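Local structure of type II restriction enzyme BsoBI (Geobacillus stearothermophilus, 1DC1) at residues Ala145-Leu150 and Ile155-Leu160; Asn303-Asn306 and Glu311-Gly314. The protein cleaves double-stranded DNA after the first cytosine of the sequence 5'-CYCGRG-3', working as a homodimeric, magnesium-dependent restriction endonuclease. All coordinates share one frame; numbering follows the deposited sequence.

Contact 1 of 2, residues Ala145-Leu150 and Ile155-Leu160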
ATOM      1  N   ALA D 145       2.650  26.375  -1.887  1.00 12.96           N
ATOM      2  CA  ALA D 145       2.171  26.949  -3.158  1.00 12.73           C
ATOM      3  C   ALA D 145       0.942  27.888  -2.942  1.00 14.98           C
ATOM      4  O   ALA D 145       0.832  28.942  -3.559  1.00 14.31           O
ATOM      5  CB  ALA D 145       1.835  25.831  -4.138  1.00 12.43           C
ATOM      6  N   ILE D 146       0.048  27.498  -2.038  1.00 15.18           N
ATOM      7  CA  ILE D 146      -1.142  28.256  -1.695  1.00 14.50           C
ATOM      8  C   ILE D 146      -0.757  29.565  -0.997  1.00 14.39           C
ATOM      9  O   ILE D 146      -1.197  30.625  -1.425  1.00 15.61           O
ATOM     10  CB  ILE D 146      -2.073  27.429  -0.742  1.00 22.26           C
ATOM     11  CG1 ILE D 146      -2.633  26.180  -1.494  1.00 17.74           C
ATOM     12  CG2 ILE D 146      -3.170  28.386  -0.101  1.00 17.70           C
ATOM     13  CD1 ILE D 146      -4.039  26.312  -1.947  1.00 30.74           C
ATOM     14  N   ILE D 147       0.038  29.507   0.070  1.00 13.19           N
ATOM     15  CA  ILE D 147       0.437  30.748   0.757  1.00 16.17           C
ATOM     16  C   ILE D 147       1.307  31.659  -0.115  1.00 15.19           C
ATOM     17  O   ILE D 147       1.166  32.869  -0.060  1.00 11.38           O
ATOM     18  CB  ILE D 147       1.046  30.480   2.198  1.00 14.24           C
ATOM     19  CG1 ILE D 147       2.386  29.763   2.170  1.00 12.98           C
ATOM     20  CG2 ILE D 147       0.015  29.652   3.005  1.00 16.86           C
ATOM     21  CD1 ILE D 147       2.838  29.410   3.571  1.00 14.07           C
ATOM     22  N   SER D 148       2.165  31.099  -0.964  1.00 14.67           N
ATOM     23  CA  SER D 148       2.928  31.960  -1.861  1.00 18.57           C
ATOM     24  C   SER D 148       1.998  32.648  -2.850  1.00 14.73           C
ATOM     25  O   SER D 148       2.181  33.828  -3.143  1.00 14.30           O
ATOM     26  CB  SER D 148       3.987  31.178  -2.605  1.00 18.90           C
ATOM     27  OG  SER D 148       5.083  31.089  -1.731  1.00 19.04           O
ATOM     28  N   ALA D 149       1.007  31.931  -3.366  1.00 12.92           N
ATOM     29  CA  ALA D 149       0.045  32.545  -4.265  1.00 15.79           C
ATOM     30  C   ALA D 149      -0.684  33.722  -3.565  1.00 18.76           C
ATOM     31  O   ALA D 149      -0.917  34.760  -4.183  1.00 16.75           O
ATOM     32  CB  ALA D 149      -0.973  31.521  -4.737  1.00 17.78           C
ATOM     33  N   LEU D 150      -1.050  33.565  -2.287  1.00 15.14           N
ATOM     34  CA  LEU D 150      -1.740  34.634  -1.520  1.00 12.52           C
ATOM     35  C   LEU D 150      -0.757  35.784  -1.319  1.00 16.60           C
ATOM     36  O   LEU D 150      -1.123  36.956  -1.517  1.00 13.69           O
ATOM     37  CB  LEU D 150      -2.246  34.156  -0.124  1.00 14.09           C
ATOM     38  CG  LEU D 150      -3.402  33.128  -0.163  1.00 14.79           C
ATOM     39  CD1 LEU D 150      -3.622  32.410   1.141  1.00 14.56           C
ATOM     40  CD2 LEU D 150      -4.632  33.873  -0.534  1.00 16.19           C
ATOM     41  N   ILE D 155      -2.581  39.167  -0.516  1.00 17.84           N
ATOM     42  CA  ILE D 155      -3.825  38.791   0.168  1.00 13.80           C
ATOM     43  C   ILE D 155      -3.474  38.203   1.532  1.00 18.58           C
ATOM     44  O   ILE D 155      -2.832  37.159   1.631  1.00 17.71           O
ATOM     45  CB  ILE D 155      -4.618  37.726  -0.657  1.00 14.68           C
ATOM     46  CG1 ILE D 155      -5.015  38.309  -2.014  1.00 20.38           C
ATOM     47  CG2 ILE D 155      -5.881  37.249   0.092  1.00 12.96           C
ATOM     48  CD1 ILE D 155      -5.617  37.283  -2.953  1.00 25.11           C
ATOM     49  N   PRO D 156      -3.863  38.876   2.612  1.00 20.60           N
ATOM     50  CA  PRO D 156      -3.514  38.268   3.892  1.00 21.46           C
ATOM     51  C   PRO D 156      -4.323  36.975   4.148  1.00 19.76           C
ATOM     52  O   PRO D 156      -5.337  36.696   3.507  1.00 16.51           O
ATOM     53  CB  PRO D 156      -3.844  39.352   4.916  1.00 22.46           C
ATOM     54  CG  PRO D 156      -4.772  40.277   4.256  1.00 23.52           C
ATOM     55  CD  PRO D 156      -4.584  40.152   2.761  1.00 24.56           C
ATOM     56  N   TYR D 157      -3.862  36.191   5.103  1.00 18.84           N
ATOM     57  CA  TYR D 157      -4.553  34.971   5.446  1.00 15.67           C
ATOM     58  C   TYR D 157      -4.336  34.665   6.938  1.00 19.44           C
ATOM     59  O   TYR D 157      -3.536  35.328   7.604  1.00 19.75           O
ATOM     60  CB  TYR D 157      -4.056  33.818   4.539  1.00  9.44           C
ATOM     61  CG  TYR D 157      -2.598  33.446   4.728  1.00  9.99           C
ATOM     62  CD1 TYR D 157      -2.213  32.562   5.773  1.00 13.04           C
ATOM     63  CD2 TYR D 157      -1.607  33.965   3.884  1.00 11.91           C
ATOM     64  CE1 TYR D 157      -0.882  32.190   5.986  1.00 11.69           C
ATOM     65  CE2 TYR D 157      -0.266  33.615   4.075  1.00 15.72           C
ATOM     66  CZ  TYR D 157       0.095  32.710   5.145  1.00 16.72           C
ATOM     67  OH  TYR D 157       1.420  32.329   5.372  1.00 17.24           O
ATOM     68  N   LYS D 158      -5.107  33.711   7.460  1.00 18.24           N
ATOM     69  CA  LYS D 158      -4.967  33.245   8.827  1.00 17.16           C
ATOM     70  C   LYS D 158      -4.635  31.778   8.682  1.00 14.00           C
ATOM     71  O   LYS D 158      -4.954  31.176   7.648  1.00 16.23           O
ATOM     72  CB  LYS D 158      -6.274  33.410   9.581  1.00 20.59           C
ATOM     73  CG  LYS D 158      -6.804  34.831   9.493  1.00 27.08           C
ATOM     74  CD  LYS D 158      -8.060  34.971  10.272  1.00 33.97           C
ATOM     75  CE  LYS D 158      -7.760  35.451  11.645  1.00 40.15           C
ATOM     76  NZ  LYS D 158      -7.785  36.925  11.607  1.00 46.47           N
ATOM     77  N   TRP D 159      -3.955  31.223   9.675  1.00 18.34           N
ATOM     78  CA  TRP D 159      -3.618  29.839   9.600  1.00 16.10           C
ATOM     79  C   TRP D 159      -3.901  29.113  10.891  1.00 14.63           C
ATOM     80  O   TRP D 159      -4.035  29.711  11.944  1.00 17.31           O
ATOM     81  CB  TRP D 159      -2.177  29.695   9.203  1.00 15.63           C
ATOM     82  CG  TRP D 159      -1.246  30.108  10.266  1.00 19.71           C
ATOM     83  CD1 TRP D 159      -1.026  31.376  10.717  1.00 19.62           C
ATOM     84  CD2 TRP D 159      -0.322  29.250  10.977  1.00 20.76           C
ATOM     85  NE1 TRP D 159      -0.009  31.363  11.659  1.00 19.29           N
ATOM     86  CE2 TRP D 159       0.432  30.075  11.833  1.00 19.17           C
ATOM     87  CE3 TRP D 159      -0.066  27.863  10.963  1.00 17.26           C
ATOM     88  CZ2 TRP D 159       1.427  29.560  12.670  1.00 20.83           C
ATOM     89  CZ3 TRP D 159       0.913  27.359  11.782  1.00 22.10           C
ATOM     90  CH2 TRP D 159       1.651  28.203  12.627  1.00 21.73           C
ATOM     91  N   LEU D 160      -4.004  27.800  10.778  1.00 19.41           N
ATOM     92  CA  LEU D 160      -4.300  26.919  11.888  1.00 20.41           C
ATOM     93  C   LEU D 160      -3.101  25.988  12.096  1.00 21.26           C
ATOM     94  O   LEU D 160      -2.638  25.299  11.185  1.00 19.07           O
ATOM     95  CB  LEU D 160      -5.615  26.155  11.593  1.00 16.24           C
ATOM     96  CG  LEU D 160      -6.369  25.547  12.776  1.00 18.05           C
ATOM     97  CD1 LEU D 160      -6.849  26.619  13.776  1.00 18.35           C
ATOM     98  CD2 LEU D 160      -7.534  24.769  12.231  1.00 18.67           C
TER

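Contact 2 of 2, residues Asn303-Asn306 and Glu311-Gly314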
ATOM      1  N   ASN D 303     -10.664  19.910 -11.703  1.00 17.84           N
ATOM      2  CA  ASN D 303      -9.298  20.310 -12.012  1.00 16.12           C
ATOM      3  C   ASN D 303      -8.319  19.240 -11.534  1.00 14.72           C
ATOM      4  O   ASN D 303      -8.660  18.358 -10.727  1.00 13.84           O
ATOM      5  CB  ASN D 303      -8.995  21.660 -11.344  1.00 13.46           C
ATOM      6  CG  ASN D 303      -8.011  22.489 -12.121  1.00 19.55           C
ATOM      7  OD1 ASN D 303      -7.233  21.986 -12.951  1.00 17.98           O
ATOM      8  ND2 ASN D 303      -8.020  23.778 -11.844  1.00 19.74           N
ATOM      9  N   SER D 304      -7.096  19.321 -12.029  1.00 12.38           N
ATOM     10  CA  SER D 304      -6.071  18.352 -11.654  1.00 11.08           C
ATOM     11  C   SER D 304      -4.709  18.945 -11.920  1.00 15.45           C
ATOM     12  O   SER D 304      -4.563  19.836 -12.754  1.00 16.67           O
ATOM     13  CB  SER D 304      -6.223  17.080 -12.471  1.00 10.63           C
ATOM     14  OG  SER D 304      -5.255  16.103 -12.133  1.00 14.56           O
ATOM     15  N   ALA D 305      -3.705  18.479 -11.186  1.00 13.01           N
ATOM     16  CA  ALA D 305      -2.363  18.960 -11.418  1.00 13.87           C
ATOM     17  C   ALA D 305      -1.347  17.869 -11.048  1.00 15.35           C
ATOM     18  O   ALA D 305      -1.608  17.045 -10.176  1.00 12.62           O
ATOM     19  CB  ALA D 305      -2.091  20.219 -10.609  1.00 13.88           C
ATOM     20  N   ASN D 306      -0.227  17.833 -11.770  1.00 12.02           N
ATOM     21  CA  ASN D 306       0.831  16.923 -11.427  1.00 12.87           C
ATOM     22  C   ASN D 306       1.675  17.747 -10.426  1.00 17.55           C
ATOM     23  O   ASN D 306       2.224  18.819 -10.772  1.00 11.38           O
ATOM     24  CB  ASN D 306       1.688  16.568 -12.623  1.00 16.08           C
ATOM     25  CG  ASN D 306       2.764  15.614 -12.256  1.00 11.82           C
ATOM     26  OD1 ASN D 306       3.583  15.872 -11.361  1.00 14.97           O
ATOM     27  ND2 ASN D 306       2.768  14.477 -12.917  1.00 12.34           N
ATOM     28  N   GLU D 311       4.387  24.747 -12.664  1.00 14.68           N
ATOM     29  CA  GLU D 311       3.431  25.588 -13.338  1.00 19.39           C
ATOM     30  C   GLU D 311       2.020  25.091 -13.158  1.00 21.38           C
ATOM     31  O   GLU D 311       1.098  25.913 -13.102  1.00 20.87           O
ATOM     32  CB  GLU D 311       3.747  25.686 -14.813  1.00 25.94           C
ATOM     33  CG  GLU D 311       4.882  26.598 -15.131  1.00 34.84           C
ATOM     34  CD  GLU D 311       5.212  26.593 -16.614  1.00 43.90           C
ATOM     35  OE1 GLU D 311       5.593  25.516 -17.151  1.00 48.32           O
ATOM     36  OE2 GLU D 311       5.083  27.673 -17.233  1.00 43.31           O
ATOM     37  N   GLN D 312       1.842  23.766 -13.052  1.00 16.16           N
ATOM     38  CA  GLN D 312       0.497  23.210 -12.885  1.00 14.96           C
ATOM     39  C   GLN D 312       0.017  23.474 -11.511  1.00 13.50           C
ATOM     40  O   GLN D 312      -1.118  23.876 -11.303  1.00 14.32           O
ATOM     41  CB  GLN D 312       0.466  21.692 -13.144  1.00 15.68           C
ATOM     42  CG  GLN D 312       0.862  21.381 -14.569  1.00 18.48           C
ATOM     43  CD  GLN D 312       0.659  19.935 -14.996  1.00 18.85           C
ATOM     44  OE1 GLN D 312       0.098  19.114 -14.269  1.00 15.09           O
ATOM     45  NE2 GLN D 312       1.146  19.618 -16.206  1.00 17.64           N
ATOM     46  N   VAL D 313       0.902  23.253 -10.554  1.00 16.92           N
ATOM     47  CA  VAL D 313       0.532  23.467  -9.157  1.00 20.09           C
ATOM     48  C   VAL D 313       0.166  24.934  -8.947  1.00 18.28           C
ATOM     49  O   VAL D 313      -0.860  25.237  -8.336  1.00 17.84           O
ATOM     50  CB  VAL D 313       1.696  23.031  -8.188  1.00 18.03           C
ATOM     51  CG1 VAL D 313       1.380  23.388  -6.716  1.00 15.16           C
ATOM     52  CG2 VAL D 313       1.923  21.524  -8.347  1.00 12.57           C
ATOM     53  N   GLY D 314       0.989  25.836  -9.481  1.00 17.95           N
ATOM     54  CA  GLY D 314       0.727  27.264  -9.330  1.00 16.78           C
ATOM     55  C   GLY D 314      -0.596  27.706  -9.918  1.00 17.61           C
ATOM     56  O   GLY D 314      -1.352  28.444  -9.293  1.00 18.44           O
TER

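Contact 1 of 2, residues Ala145-Leu150 and Ile155-Leu160
Tyr157 meets the helix with its CG set between its own backbone N and carbonyl carbon (chi1 65°), a torsion that swings the ring to Ile147 and Leu150. Leu150, its CG anti to the carbonyl carbon (chi1 -68°), sends its two methyls to different partners. The contact is the turn by which the long helix 110-152 passes into strand 157-161, near one end of the mixed central sheet of this PD-(D/E)XK-clan nuclease. Across the turn the backbone closes on itself: Ile155 N donates to Leu150 O at 2.8 Å, with an N-H...O angle of 165°, and so ties the last part of the helix to the residues leading into the strand.

Around this bond the packing is mostly apolar. Leu150 CD2 rests on Ile155 CG2 at 3.7 Å, the two side chains crossing at about a right angle, while CD1 turns to the root of the tyrosine and lies 3.7 Å from Tyr157 CB. One turn earlier, Ile147 sets CG2 over one face of the ring, toward the CZ end, in a CH-pi contact, 4.1 Å from the Tyr157 ring centroid. On the sheet side, Ile187 of strand 184-191 packs against both Ile147 and Leu150. The phenol end has its polar mate in Asp177, whose OD2 is hydrogen-bonded to Tyr157 OH; that bond helps fix the far end of a ring touched at its root by Leu150 and over one face by Ile147. The same phenol oxygen is flanked by aliphatic carbon, with Ile147 CD1 3.7 Å from Tyr157 OH.

Contact 2 of 2, residues Asn303-Asn306 and Glu311-Gly314
One hydrogen bond, from Asn306 N to Gln312 OE1, crosses this contact. The amide oxygen OE1 of Gln312 accepts from Asn306 N at 2.8 Å with an N-H...O angle of 163°, the donor tilted 22° out of the carbonyl plane. With CG anti to the carbonyl carbon (chi1 -62°) and the chain extended beyond it, the glutamine reaches from the helix to the strand backbone. The other half of its amide is held too, since NE2 donates to Asp16 O, so both polar atoms of the buried group have partners and its flip state is defined. Were Gln312 replaced by an alanine, Asn306 N and Asp16 O would probably each lose this partner and a gap open where the amide lay, although the CB contact with Ala305 could remain. The carboxamide of Asn306 leads away from the helix, where OD1 is hydrogen-bonded to Thr308 OG1 and ND2 to both Leu17 O and Thr19 OG1.

Strand 303-306 is the outermost strand within this chain at one end of the central mixed sheet, the core of the PD-(D/E)XK fold, and runs parallel to strand 276-281. Ala305 makes the backbone bonds to that neighbour, through Phe279 and Gly281, whereas Asn306 N is met by a side chain of the following helix, 310-321.

Van der Waals packing supplies the rest. Ala305 CB points toward the helix and sits 3.9 Å from Gln312 CB. Asn306 CB comes within 3.4 Å of Gln312 OE1. One methyl of Val313, CG2, lies 3.6 Å from Asn306 O.

Overall arrangement
Both contacts are buried and each joins a helix to a strand of the same sheet, but toward different ends of it: 157-161 is one strand in from the edge, 303-306 the outermost strand within this chain at the other end. In contact 1 the helix leads into its strand, in contact 2 the strand into its helix. Contact 1 is mostly apolar and aromatic, with one backbone bond; contact 2 rests on a side-chain amide serving an edge-strand N-H. Contact 2 is also closer to the predicted magnesium site, the side chains of Asn306 and Lys242 being about 10 Å apart. The centres of the contacts are about 17 Å apart, yet their helices touch, Ala145 CB lying 3.6 Å from Val313 CG1.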